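PDB 6X9L: aldehyde dehydrogenase family protein from Pseudomonas syringae pv. tomato, which probably oxidises long-chain aliphatic aldehydes such as octanal, using NAD+ as the electron acceptor. Local coordinates for residues Q98-E103 / A113-L118; T156-P161 / I333-Q338; T317-D322 / H327-P332; G362-H367 / Y372-V377. The protein carries 1 engineered substitution. All coordinates share one frame; numbering follows the deposited sequence.

Contact 1: Q98-E103 / A113-L118; sequences QAISLE and AMQVPL
Where Ile100 meets Gln115 and Val116, no hydrogen bond crosses between the segments; the backbone bonds are internal, Leu102 N donating to Gln98 O at 2.9 Å and Leu118 N to Met114 O at 2.9 Å. The contact between the two helical pieces is made by carbon atoms. Ile100 carries it with two branches. Its CG2 is anti to the backbone N and lies against Gln115 CG, with the amide carbon CD a little farther off, while CD1, at the end of the other branch, also reaches Gln115 CG at 3.6 Å. The same CD1 touches Val116 CG2 at 3.9 Å, so the branched isoleucine straddles two consecutive residues. This helix-to-helix packing belongs to the cofactor-binding half of the aldehyde dehydrogenase fold: helix 93-104 meets the irregular junction of helices 108-115 and 117-129, and Ile100 also rests on Leu162 of helix 161-174. Glutamine suits its place because its aliphatic part can serve the apolar contact while its polar atoms lead on. The bend at its second torsion (chi2 72°) carries OE1 and NE2 past Ile100, though CD still grazes CG2, and the side chain goes on to touch Trp160 and Pro161. Further along, Leu118 lines the octanal pocket.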
loop_
_atom_site.group_PDB
_atom_site.type_symbol
_atom_site.label_atom_id
_atom_site.label_comp_id
_atom_site.label_asym_id
_atom_site.label_seq_id
_atom_site.Cartn_x
_atom_site.Cartn_y
_atom_site.Cartn_z
ATOM N N GLN A 98 28.678 13.265 16.182
ATOM C CA GLN A 98 28.622 14.419 17.078
ATOM C C GLN A 98 27.362 15.260 16.860
ATOM O O GLN A 98 26.806 15.802 17.821
ATOM C CB GLN A 98 29.887 15.253 16.912
ATOM C CG GLN A 98 31.146 14.497 17.344
ATOM C CD GLN A 98 31.444 14.631 18.827
ATOM O OE1 GLN A 98 30.883 15.487 19.517
ATOM N NE2 GLN A 98 32.332 13.775 19.332
ATOM N N ALA A 99 26.886 15.367 15.617
ATOM C CA ALA A 99 25.682 16.148 15.350
ATOM C C ALA A 99 24.420 15.431 15.857
ATOM O O ALA A 99 23.531 16.063 16.442
ATOM C CB ALA A 99 25.593 16.467 13.852
ATOM N N ILE A 100 24.337 14.110 15.665
ATOM C CA ILE A 100 23.226 13.334 16.228
ATOM C C ILE A 100 23.162 13.504 17.745
ATOM O O ILE A 100 22.119 13.850 18.313
ATOM C CB ILE A 100 23.370 11.852 15.844
ATOM C CG1 ILE A 100 23.231 11.665 14.324
ATOM C CG2 ILE A 100 22.426 10.978 16.703
ATOM C CD1 ILE A 100 23.830 10.349 13.776
ATOM N N SER A 101 24.280 13.232 18.423
ATOM C CA SER A 101 24.372 13.425 19.865
ATOM C C SER A 101 23.932 14.829 20.265
ATOM O O SER A 101 23.150 15.007 21.210
ATOM C CB SER A 101 25.810 13.168 20.321
ATOM O OG SER A 101 25.927 13.159 21.730
ATOM N N LEU A 102 24.435 15.842 19.554
ATOM C CA LEU A 102 24.122 17.221 19.917
ATOM C C LEU A 102 22.624 17.499 19.831
ATOM O O LEU A 102 22.044 18.126 20.732
ATOM C CB LEU A 102 24.884 18.190 19.015
ATOM C CG LEU A 102 24.630 19.656 19.364
ATOM C CD1 LEU A 102 25.254 19.949 20.701
ATOM C CD2 LEU A 102 25.158 20.607 18.284
ATOM N N GLU A 103 21.972 17.015 18.765
ATOM C CA GLU A 103 20.598 17.427 18.504
ATOM C C GLU A 103 19.590 16.616 19.309
ATOM O O GLU A 103 18.598 17.178 19.778
ATOM C CB GLU A 103 20.289 17.343 17.012
ATOM C CG GLU A 103 20.562 15.990 16.415
ATOM C CD GLU A 103 20.271 15.932 14.923
ATOM O OE1 GLU A 103 19.941 16.986 14.335
ATOM O OE2 GLU A 103 20.358 14.828 14.339
ATOM N N ALA A 113 28.753 3.838 17.598
ATOM C CA ALA A 113 28.684 2.395 17.435
ATOM C C ALA A 113 27.486 1.955 16.616
ATOM O O ALA A 113 27.554 0.893 15.975
ATOM C CB ALA A 113 28.631 1.704 18.796
ATOM N N MET A 114 26.416 2.750 16.591
ATOM C CA MET A 114 25.185 2.244 16.008
ATOM C C MET A 114 24.406 3.275 15.217
ATOM O O MET A 114 24.007 3.015 14.075
ATOM C CB MET A 114 24.309 1.664 17.108
ATOM C CG MET A 114 24.567 0.192 17.333
ATOM S SD MET A 114 23.344 -0.454 18.469
ATOM C CE MET A 114 23.549 0.716 19.818
ATOM N N GLN A 115 24.170 4.434 15.830
ATOM C CA GLN A 115 23.443 5.513 15.171
ATOM C C GLN A 115 23.982 5.792 13.760
ATOM O O GLN A 115 23.200 5.956 12.814
ATOM C CB GLN A 115 23.505 6.758 16.061
ATOM C CG GLN A 115 22.413 7.797 15.830
ATOM C CD GLN A 115 21.031 7.386 16.329
ATOM O OE1 GLN A 115 20.064 7.450 15.578
ATOM N NE2 GLN A 115 20.928 7.004 17.596
ATOM N N VAL A 116 25.306 5.814 13.586
ATOM C CA VAL A 116 25.887 6.040 12.258
ATOM C C VAL A 116 26.102 4.739 11.484
ATOM O O VAL A 116 25.657 4.628 10.338
ATOM C CB VAL A 116 27.213 6.816 12.350
ATOM C CG1 VAL A 116 27.803 7.017 10.956
ATOM C CG2 VAL A 116 26.992 8.147 13.045
ATOM N N PRO A 117 26.795 3.746 12.044
ATOM C CA PRO A 117 27.087 2.531 11.254
ATOM C C PRO A 117 25.855 1.796 10.761
ATOM O O PRO A 117 25.866 1.265 9.643
ATOM C CB PRO A 117 27.899 1.672 12.223
ATOM C CG PRO A 117 28.560 2.664 13.142
ATOM C CD PRO A 117 27.565 3.795 13.305
ATOM N N LEU A 118 24.792 1.723 11.553
ATOM C CA LEU A 118 23.600 1.050 11.055
ATOM C C LEU A 118 22.995 1.814 9.883
ATOM O O LEU A 118 22.528 1.205 8.915
ATOM C CB LEU A 118 22.595 0.854 12.189
ATOM C CG LEU A 118 23.182 -0.029 13.292
ATOM C CD1 LEU A 118 22.087 -0.695 14.120
ATOM C CD2 LEU A 118 24.094 -1.090 12.709
#

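Contact 2: T156-P161 / I333-Q338; sequences TPWNWP and IANEAQ. With NAD (nicotinamide-adenine-dinucleotide), chain D; OYA (octanal), chain C.
Trp158 receives Asn335, Ala334 and Gln338 around its indole, and packing dominates the contact. Asn335 ND2 stands 3.6 Å above one face, over its centre, with the amide plane turned 86° from the ring, so the nitrogen end approaches the pi surface. Gln338 OE1 instead comes in at the ring edge, near the plane, 3.9 Å from Trp158 CZ2; OE1 is hydrogen-bonded to Arg341 NH2. The Ala334 methyl approaches the six-membered ring obliquely.

Among the hydrogen bonds, Asn335 caps helix 336-351: its OD1 accepts from Gln338 N at 3.1 Å. With CG set between the backbone N and the carbonyl carbon (chi1 50°), the one amide serves the helix with oxygen and the indole with nitrogen. The loop 156-161 follows strand 143-155 and leads into helix 161-174 of the Rossmann-like cofactor domain, carrying the Pro-Trp-Asn sequence familiar in aldehyde dehydrogenases. Thr156 O accepts from NAD O3B at 2.8 Å, whereas Trp158 NE1 makes only a weak, bent bond to NAD O2N (2.9 Å, 118°).

From this loop, the contacts to octanal are apolar or long. Octanal C11 lies over a face of Trp160, 3.6 Å from CZ2, as suits an aliphatic chain. Asn159 ND2, hydrogen-bonded to Gln289 O, is 3.8 Å from octanal OAB, though the equivalent asparagine in relatives helps form the oxyanion hole; octanal is hydrogen-bonded to N of the engineered Ala291.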
loop_
_atom_site.group_PDB
_atom_site.type_symbol
_atom_site.label_atom_id
_atom_site.label_comp_id
_atom_site.label_asym_id
_atom_site.label_seq_id
_atom_site.Cartn_x
_atom_site.Cartn_y
_atom_site.Cartn_z
ATOM N N THR A 156 10.711 11.947 8.267
ATOM C CA THR A 156 11.440 11.124 9.215
ATOM C C THR A 156 11.394 11.684 10.633
ATOM O O THR A 156 11.187 12.889 10.842
ATOM C CB THR A 156 12.899 10.955 8.759
ATOM O OG1 THR A 156 13.445 12.229 8.411
ATOM C CG2 THR A 156 12.967 10.018 7.552
ATOM N N PRO A 157 11.586 10.805 11.650
ATOM C CA PRO A 157 11.515 11.232 13.055
ATOM C C PRO A 157 12.889 11.591 13.603
ATOM O O PRO A 157 13.873 11.601 12.860
ATOM C CB PRO A 157 10.953 9.988 13.738
ATOM C CG PRO A 157 11.695 8.871 12.973
ATOM C CD PRO A 157 11.854 9.358 11.543
ATOM N N TRP A 158 12.989 11.838 14.912
ATOM C CA TRP A 158 14.236 12.339 15.486
ATOM C C TRP A 158 15.043 11.303 16.267
ATOM O O TRP A 158 16.167 11.614 16.685
ATOM C CB TRP A 158 13.938 13.521 16.407
ATOM C CG TRP A 158 12.816 13.229 17.367
ATOM C CD1 TRP A 158 11.542 13.736 17.318
ATOM C CD2 TRP A 158 12.864 12.381 18.523
ATOM N NE1 TRP A 158 10.810 13.252 18.358
ATOM C CE2 TRP A 158 11.596 12.420 19.118
ATOM C CE3 TRP A 158 13.859 11.601 19.114
ATOM C CZ2 TRP A 158 11.293 11.692 20.282
ATOM C CZ3 TRP A 158 13.549 10.879 20.261
ATOM C CH2 TRP A 158 12.291 10.929 20.830
ATOM N N ASN A 159 14.513 10.089 16.471
ATOM C CA ASN A 159 15.096 9.162 17.445
ATOM C C ASN A 159 16.276 8.385 16.865
ATOM O O ASN A 159 17.237 8.066 17.582
ATOM C CB ASN A 159 14.033 8.190 17.947
ATOM C CG ASN A 159 13.549 7.268 16.859
ATOM O OD1 ASN A 159 13.298 7.708 15.728
ATOM N ND2 ASN A 159 13.458 5.982 17.170
ATOM N N TRP A 160 16.212 8.054 15.580
ATOM C CA TRP A 160 17.333 7.481 14.837
ATOM C C TRP A 160 17.503 8.297 13.555
ATOM O O TRP A 160 17.278 7.794 12.447
ATOM C CB TRP A 160 17.092 6.008 14.526
ATOM C CG TRP A 160 17.186 5.115 15.696
ATOM C CD1 TRP A 160 16.207 4.834 16.613
ATOM C CD2 TRP A 160 18.328 4.351 16.082
ATOM N NE1 TRP A 160 16.677 3.942 17.550
ATOM C CE2 TRP A 160 17.979 3.632 17.247
ATOM C CE3 TRP A 160 19.613 4.192 15.547
ATOM C CZ2 TRP A 160 18.873 2.769 17.888
ATOM C CZ3 TRP A 160 20.500 3.336 16.189
ATOM C CH2 TRP A 160 20.123 2.631 17.344
ATOM N N PRO A 161 17.938 9.558 13.677
ATOM C CA PRO A 161 17.708 10.518 12.575
ATOM C C PRO A 161 18.420 10.162 11.272
ATOM O O PRO A 161 17.768 10.095 10.216
ATOM C CB PRO A 161 18.187 11.855 13.166
ATOM C CG PRO A 161 19.082 11.494 14.321
ATOM C CD PRO A 161 18.625 10.161 14.836
ATOM N N ILE A 333 16.339 12.020 27.501
ATOM C CA ILE A 333 15.269 12.015 26.525
ATOM C C ILE A 333 15.596 13.103 25.514
ATOM O O ILE A 333 16.267 14.092 25.838
ATOM C CB ILE A 333 13.908 12.234 27.200
ATOM C CG1 ILE A 333 13.545 10.979 27.977
ATOM C CG2 ILE A 333 12.807 12.512 26.168
ATOM C CD1 ILE A 333 13.346 9.789 27.067
ATOM N N ALA A 334 15.162 12.899 24.267
ATOM C CA ALA A 334 15.658 13.684 23.138
ATOM C C ALA A 334 15.217 15.150 23.146
ATOM O O ALA A 334 15.892 15.982 22.520
ATOM C CB ALA A 334 15.206 13.030 21.836
ATOM N N ASN A 335 14.110 15.486 23.818
ATOM C CA ASN A 335 13.588 16.850 23.792
ATOM C C ASN A 335 12.493 17.047 24.845
ATOM O O ASN A 335 11.912 16.087 25.375
ATOM C CB ASN A 335 13.055 17.232 22.400
ATOM C CG ASN A 335 12.096 16.189 21.797
ATOM O OD1 ASN A 335 10.943 16.076 22.217
ATOM N ND2 ASN A 335 12.567 15.460 20.776
ATOM N N GLU A 336 12.204 18.325 25.115
ATOM C CA GLU A 336 11.343 18.694 26.236
ATOM C C GLU A 336 9.942 18.103 26.102
ATOM O O GLU A 336 9.379 17.575 27.072
ATOM C CB GLU A 336 11.272 20.213 26.356
ATOM C CG GLU A 336 10.381 20.650 27.497
ATOM C CD GLU A 336 10.656 22.061 27.950
ATOM O OE1 GLU A 336 11.113 22.881 27.119
ATOM O OE2 GLU A 336 10.416 22.341 29.145
ATOM N N ALA A 337 9.350 18.207 24.915
ATOM C CA ALA A 337 8.042 17.603 24.682
ATOM C C ALA A 337 8.038 16.112 25.018
ATOM O O ALA A 337 7.189 15.639 25.782
ATOM C CB ALA A 337 7.612 17.828 23.235
ATOM N N GLN A 338 8.997 15.355 24.482
ATOM C CA GLN A 338 9.036 13.925 24.791
ATOM C C GLN A 338 9.264 13.669 26.282
ATOM O O GLN A 338 8.651 12.764 26.865
ATOM C CB GLN A 338 10.117 13.219 23.975
ATOM C CG GLN A 338 10.025 11.715 24.091
ATOM C CD GLN A 338 8.693 11.205 23.600
ATOM O OE1 GLN A 338 8.132 11.738 22.644
ATOM N NE2 GLN A 338 8.159 10.189 24.265
HETATM P PA NAD D . 5.801 12.373 14.848
HETATM O O1A NAD D . 4.726 11.473 14.353
HETATM O O2A NAD D . 5.328 13.379 15.824
HETATM O O5B NAD D . 6.568 13.098 13.621
HETATM C C5B NAD D . 7.183 12.345 12.592
HETATM C C4B NAD D . 7.440 13.234 11.368
HETATM O O4B NAD D . 6.201 13.701 10.874
HETATM C C3B NAD D . 8.242 14.488 11.688
HETATM O O3B NAD D . 9.084 14.766 10.576
HETATM C C2B NAD D . 7.193 15.578 11.822
HETATM O O2B NAD D . 7.675 16.859 11.477
HETATM C C1B NAD D . 6.205 15.121 10.786
HETATM N N9A NAD D . 4.831 15.528 11.048
HETATM C C8A NAD D . 4.218 15.786 12.256
HETATM N N7A NAD D . 2.917 16.061 11.992
HETATM C C5A NAD D . 2.710 15.980 10.656
HETATM C C6A NAD D . 1.590 16.159 9.861
HETATM N N6A NAD D . 0.393 16.322 10.423
HETATM N N1A NAD D . 1.703 15.981 8.498
HETATM C C2A NAD D . 2.906 15.635 7.928
HETATM N N3A NAD D . 4.021 15.456 8.720
HETATM C C4A NAD D . 3.909 15.635 10.056
HETATM O O3 NAD D . 7.008 11.444 15.373
HETATM P PN NAD D . 7.578 11.277 16.868
HETATM O O1N NAD D . 6.518 10.720 17.742
HETATM O O2N NAD D . 8.279 12.509 17.270
HETATM O O5D NAD D . 8.634 10.109 16.434
HETATM C C5D NAD D . 8.700 8.923 17.188
HETATM C C4D NAD D . 7.661 7.939 16.646
HETATM O O4D NAD D . 8.123 7.374 15.431
HETATM C C3D NAD D . 7.458 6.787 17.612
HETATM O O3D NAD D . 6.112 6.383 17.561
HETATM C C2D NAD D . 8.288 5.697 16.987
HETATM O O2D NAD D . 7.861 4.406 17.365
HETATM C C1D NAD D . 8.067 5.965 15.502
HETATM N N1N NAD D . 9.116 5.261 14.756
HETATM C C2N NAD D . 8.778 4.205 13.954
HETATM C C3N NAD D . 9.765 3.496 13.283
HETATM C C7N NAD D . 9.447 2.322 12.410
HETATM O O7N NAD D . 10.465 1.885 11.546
HETATM N N7N NAD D . 8.261 1.708 12.458
HETATM C C4N NAD D . 11.098 3.857 13.432
HETATM C C5N NAD D . 11.429 4.924 14.256
HETATM C C6N NAD D . 10.427 5.616 14.926
HETATM C C14 OYA C . 19.608 -2.733 17.061
HETATM C C5 OYA C . 18.446 -1.766 16.934
HETATM C C6 OYA C . 18.526 -1.077 15.585
HETATM C C11 OYA C . 17.703 0.190 15.617
HETATM C C7 OYA C . 16.235 -0.108 15.361
HETATM C C8 OYA C . 15.507 1.234 15.302
HETATM C C9 OYA C . 14.130 1.127 14.655
HETATM C C10 OYA C . 13.030 1.399 15.661
HETATM O OAB OYA C . 12.666 2.539 15.864
#

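Contact 3: T317-D322 / H327-P332; sequences TIVVGD and HTVLGP
Val320 and Leu330 are joined by a single beta bridge, a short pairing inside the long loop between helices 304-316 and 336-351. Leu330 bonds to the residues on either side of Val320, the bond pattern of a parallel bridge, although the two backbones run 80° apart: its N donates to Val319 O at 3.0 Å, in the carbonyl plane, and its O accepts from Gly321 N at 3.0 Å, with a C=O...donor angle of 172°. Val319 O is doubly used, since Val329 N also donates to it (2.9 Å), tilted from that plane. Leu330 O gains a CA-H...O contact from Val320 CA. The hydroxyl of buried Thr328 is satisfied as well, for OG1 donates to Asp322 O at 2.6 Å from above the carbonyl plane, while the carboxylate of Asp322 turns to Gln324 N. The beta-branched Ile318, Val319 and Val320 suit their extended backbone and add apolar cover: Ile318 CG2, anti to its own N, lies 3.7 Å from both Val329 CG1 and Leu330 CG.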
loop_
_atom_site.group_PDB
_atom_site.type_symbol
_atom_site.label_atom_id
_atom_site.label_comp_id
_atom_site.label_asym_id
_atom_site.label_seq_id
_atom_site.Cartn_x
_atom_site.Cartn_y
_atom_site.Cartn_z
ATOM N N THR A 317 22.264 -0.511 37.053
ATOM C CA THR A 317 23.644 -0.411 36.624
ATOM C C THR A 317 23.786 0.315 35.296
ATOM O O THR A 317 24.881 0.339 34.731
ATOM C CB THR A 317 24.250 -1.804 36.532
ATOM O OG1 THR A 317 23.874 -2.392 35.287
ATOM C CG2 THR A 317 23.710 -2.663 37.647
ATOM N N ILE A 318 22.720 0.900 34.776
ATOM C CA ILE A 318 22.854 1.711 33.572
ATOM C C ILE A 318 23.368 3.093 33.957
ATOM O O ILE A 318 22.795 3.775 34.822
ATOM C CB ILE A 318 21.524 1.809 32.809
ATOM C CG1 ILE A 318 20.772 0.478 32.842
ATOM C CG2 ILE A 318 21.791 2.181 31.367
ATOM C CD1 ILE A 318 19.539 0.470 31.952
ATOM N N VAL A 319 24.470 3.496 33.334
ATOM C CA VAL A 319 25.044 4.818 33.558
ATOM C C VAL A 319 24.253 5.797 32.700
ATOM O O VAL A 319 24.268 5.706 31.469
ATOM C CB VAL A 319 26.536 4.849 33.208
ATOM C CG1 VAL A 319 27.126 6.218 33.471
ATOM C CG2 VAL A 319 27.281 3.765 33.991
ATOM N N VAL A 320 23.535 6.710 33.351
ATOM C CA VAL A 320 22.807 7.783 32.679
ATOM C C VAL A 320 23.546 9.077 32.952
ATOM O O VAL A 320 23.763 9.439 34.110
ATOM C CB VAL A 320 21.358 7.893 33.162
ATOM C CG1 VAL A 320 20.634 8.976 32.372
ATOM C CG2 VAL A 320 20.652 6.551 33.042
ATOM N N GLY A 321 23.928 9.781 31.903
ATOM C CA GLY A 321 24.555 11.059 32.151
ATOM C C GLY A 321 24.914 11.794 30.888
ATOM O O GLY A 321 24.255 11.630 29.853
ATOM N N ASP A 322 25.975 12.593 30.982
ATOM C CA ASP A 322 26.387 13.482 29.913
ATOM C C ASP A 322 26.756 12.696 28.658
ATOM O O ASP A 322 27.684 11.875 28.698
ATOM C CB ASP A 322 27.560 14.316 30.394
ATOM C CG ASP A 322 28.150 15.183 29.303
ATOM O OD1 ASP A 322 27.451 15.450 28.296
ATOM O OD2 ASP A 322 29.322 15.582 29.463
ATOM N N HIS A 327 31.861 6.880 28.602
ATOM C CA HIS A 327 31.339 5.852 29.487
ATOM C C HIS A 327 29.860 6.057 29.826
ATOM O O HIS A 327 29.282 5.230 30.540
ATOM C CB HIS A 327 32.185 5.788 30.765
ATOM C CG HIS A 327 32.051 7.004 31.618
ATOM N ND1 HIS A 327 31.040 7.149 32.545
ATOM C CD2 HIS A 327 32.770 8.151 31.659
ATOM C CE1 HIS A 327 31.155 8.323 33.138
ATOM N NE2 HIS A 327 32.197 8.952 32.619
ATOM N N THR A 328 29.229 7.120 29.328
ATOM C CA THR A 328 27.782 7.248 29.471
ATOM C C THR A 328 27.083 6.211 28.594
ATOM O O THR A 328 27.456 5.994 27.436
ATOM C CB THR A 328 27.309 8.663 29.091
ATOM O OG1 THR A 328 27.855 9.626 29.991
ATOM C CG2 THR A 328 25.791 8.761 29.128
ATOM N N VAL A 329 26.068 5.564 29.148
ATOM C CA VAL A 329 25.318 4.544 28.429
ATOM C C VAL A 329 24.036 5.111 27.847
ATOM O O VAL A 329 23.750 4.933 26.666
ATOM C CB VAL A 329 25.045 3.331 29.349
ATOM C CG1 VAL A 329 24.267 2.242 28.607
ATOM C CG2 VAL A 329 26.368 2.780 29.896
ATOM N N LEU A 330 23.255 5.820 28.654
ATOM C CA LEU A 330 22.057 6.506 28.184
ATOM C C LEU A 330 22.207 7.996 28.430
ATOM O O LEU A 330 22.667 8.413 29.504
ATOM C CB LEU A 330 20.811 5.984 28.877
ATOM C CG LEU A 330 20.534 4.486 28.722
ATOM C CD1 LEU A 330 19.145 4.121 29.292
ATOM C CD2 LEU A 330 20.666 4.062 27.271
ATOM N N GLY A 331 21.858 8.785 27.415
ATOM C CA GLY A 331 21.777 10.221 27.521
ATOM C C GLY A 331 20.387 10.628 27.973
ATOM O O GLY A 331 19.660 9.835 28.570
ATOM N N PRO A 332 19.992 11.869 27.720
ATOM C CA PRO A 332 18.653 12.309 28.118
ATOM C C PRO A 332 17.605 11.906 27.084
ATOM O O PRO A 332 17.911 11.477 25.964
ATOM C CB PRO A 332 18.794 13.829 28.205
ATOM C CG PRO A 332 19.893 14.159 27.238
ATOM C CD PRO A 332 20.836 12.985 27.258
#

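Contact 4: G362-H367 / Y372-V377; sequences GRVQGH and YTRPTV
This is a partly buried contact of a loop folded back on itself, where the chain after strand 355-358 turns and returns toward strand 376-379, at the border of the seven-stranded catalytic-domain sheet within this chain. His367 and Tyr372 supply its aromatic part. With His367 CG anti to the carbonyl carbon (chi1 -61°), CB lies over one face of the Tyr372 ring, a CH-pi contact with 3.7 Å to the centroid and 27° off the normal; the two rings themselves meet obliquely, their planes at 37°. A type II turn from Val364 to His367, closed by His367 N to Val364 O at 3.0 Å, brings the histidine round, and Gly366 takes the positive phi that its third position needs.

One direct hydrogen bond links the backbones, Val364 N to Tyr372 O at 3.2 Å, its donor standing well above the carbonyl plane. Beside it Val364 CG2 rests on the Thr373 carbonyl, 3.4 Å from its C, and reaches Tyr372 CB at 4.0 Å and Arg374 CG at 3.8 Å, a fit for a compact beta-branched side chain. A water lies 2.7 Å from Gly362 O and accepts from Arg374 N at 3.2 Å. The arginines use their methylenes here: Arg363 forms a salt bridge with Glu42, and Arg374 NH1 bonds to Pro361 O.

Apolar and CH-pi contacts thus accompany one direct backbone bond and one water between the segments, while the arginine head groups find their partners outside.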
loop_
_atom_site.group_PDB
_atom_site.type_symbol
_atom_site.label_atom_id
_atom_site.label_comp_id
_atom_site.label_asym_id
_atom_site.label_seq_id
_atom_site.Cartn_x
_atom_site.Cartn_y
_atom_site.Cartn_z
ATOM N N GLY A 362 10.562 12.190 37.854
ATOM C CA GLY A 362 11.581 13.148 38.240
ATOM C C GLY A 362 12.835 13.047 37.391
ATOM O O GLY A 362 13.202 11.979 36.884
ATOM N N ARG A 363 13.507 14.181 37.226
ATOM C CA ARG A 363 14.830 14.161 36.623
ATOM C C ARG A 363 15.768 13.254 37.417
ATOM O O ARG A 363 15.659 13.125 38.637
ATOM C CB ARG A 363 15.396 15.578 36.538
ATOM C CG ARG A 363 15.038 16.239 35.221
ATOM C CD ARG A 363 15.083 17.742 35.258
ATOM N NE ARG A 363 14.034 18.307 34.409
ATOM C CZ ARG A 363 14.245 19.102 33.367
ATOM N NH1 ARG A 363 15.476 19.452 33.031
ATOM N NH2 ARG A 363 13.219 19.558 32.667
ATOM N N VAL A 364 16.695 12.621 36.700
ATOM C CA VAL A 364 17.731 11.813 37.333
ATOM C C VAL A 364 18.596 12.681 38.233
ATOM O O VAL A 364 19.107 13.727 37.810
ATOM C CB VAL A 364 18.600 11.128 36.273
ATOM C CG1 VAL A 364 19.756 10.375 36.936
ATOM C CG2 VAL A 364 17.750 10.254 35.378
ATOM N N GLN A 365 18.786 12.230 39.477
ATOM C CA GLN A 365 19.504 13.018 40.470
ATOM C C GLN A 365 20.929 13.298 40.003
ATOM O O GLN A 365 21.620 12.407 39.504
ATOM C CB GLN A 365 19.489 12.251 41.789
ATOM C CG GLN A 365 20.283 12.838 42.915
ATOM C CD GLN A 365 20.060 12.058 44.192
ATOM O OE1 GLN A 365 20.199 10.836 44.217
ATOM N NE2 GLN A 365 19.672 12.752 45.246
ATOM N N GLY A 366 21.376 14.540 40.149
ATOM C CA GLY A 366 22.702 14.917 39.692
ATOM C C GLY A 366 22.786 15.361 38.242
ATOM O O GLY A 366 23.855 15.820 37.806
ATOM N N HIS A 367 21.701 15.201 37.479
ATOM C CA HIS A 367 21.524 15.806 36.161
ATOM C C HIS A 367 20.177 16.525 36.166
ATOM O O HIS A 367 19.245 16.125 35.461
ATOM C CB HIS A 367 21.583 14.768 35.057
ATOM C CG HIS A 367 22.886 14.049 34.989
ATOM N ND1 HIS A 367 23.108 12.846 35.632
ATOM C CD2 HIS A 367 24.048 14.368 34.370
ATOM C CE1 HIS A 367 24.346 12.448 35.400
ATOM N NE2 HIS A 367 24.936 13.352 34.633
ATOM N N TYR A 372 16.948 14.356 31.498
ATOM C CA TYR A 372 17.382 13.046 31.951
ATOM C C TYR A 372 16.242 12.342 32.678
ATOM O O TYR A 372 15.697 12.877 33.648
ATOM C CB TYR A 372 18.596 13.216 32.854
ATOM C CG TYR A 372 19.828 13.713 32.127
ATOM C CD1 TYR A 372 20.681 12.826 31.472
ATOM C CD2 TYR A 372 20.139 15.067 32.087
ATOM C CE1 TYR A 372 21.805 13.271 30.806
ATOM C CE2 TYR A 372 21.256 15.517 31.433
ATOM C CZ TYR A 372 22.082 14.614 30.791
ATOM O OH TYR A 372 23.187 15.064 30.132
ATOM N N THR A 373 15.890 11.143 32.227
ATOM C CA THR A 373 14.738 10.413 32.745
ATOM C C THR A 373 15.201 9.106 33.385
ATOM O O THR A 373 16.112 8.446 32.886
ATOM C CB THR A 373 13.722 10.147 31.614
ATOM O OG1 THR A 373 13.101 11.381 31.223
ATOM C CG2 THR A 373 12.646 9.186 32.054
ATOM N N ARG A 374 14.599 8.732 34.486
ATOM C CA ARG A 374 15.069 7.540 35.193
ATOM C C ARG A 374 14.607 6.276 34.471
ATOM O O ARG A 374 13.446 6.193 34.075
ATOM C CB ARG A 374 14.555 7.537 36.621
ATOM C CG ARG A 374 14.889 8.809 37.378
ATOM C CD ARG A 374 14.011 8.982 38.614
ATOM N NE ARG A 374 14.157 7.911 39.589
ATOM C CZ ARG A 374 13.287 7.697 40.571
ATOM N NH1 ARG A 374 12.219 8.472 40.663
ATOM N NH2 ARG A 374 13.468 6.712 41.452
ATOM N N PRO A 375 15.481 5.286 34.278
ATOM C CA PRO A 375 15.042 3.992 33.724
ATOM C C PRO A 375 14.041 3.325 34.651
ATOM O O PRO A 375 14.340 3.058 35.814
ATOM C CB PRO A 375 16.345 3.192 33.633
ATOM C CG PRO A 375 17.415 4.232 33.535
ATOM C CD PRO A 375 16.946 5.343 34.422
ATOM N N THR A 376 12.845 3.041 34.128
ATOM C CA THR A 376 11.722 2.660 34.973
ATOM C C THR A 376 11.180 1.289 34.590
ATOM O O THR A 376 11.028 0.972 33.400
ATOM C CB THR A 376 10.604 3.709 34.910
ATOM O OG1 THR A 376 11.142 4.974 35.294
ATOM C CG2 THR A 376 9.495 3.362 35.890
ATOM N N VAL A 377 10.896 0.483 35.622
ATOM C CA VAL A 377 10.343 -0.858 35.475
ATOM C C VAL A 377 9.085 -0.972 36.336
ATOM O O VAL A 377 9.114 -0.697 37.545
ATOM C CB VAL A 377 11.361 -1.955 35.848
ATOM C CG1 VAL A 377 10.723 -3.313 35.783
ATOM C CG2 VAL A 377 12.529 -1.922 34.905
HETATM O O HOH W 1 11.886 10.055 35.483
#

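Overall arrangement
Contacts 1 and 2 are buried near the ligands, whereas contacts 3 and 4 are only partly buried and lie farther from the chain's centre. Contacts 1 and 2 touch where the side chain of Gln115 lies against the 156-161 loop. Contact 3 runs straight on in sequence into the 333-338 segment of contact 2, and contact 4 packs Thr373 against Ile333 and Tyr372 against Gly321. Their chemistry differs accordingly: carbon alone in contact 1, indole packing and cofactor bonds in contact 2, backbone hydrogen bonding in contact 3, and CH-pi, one backbone hydrogen bond and a water bridge in contact 4.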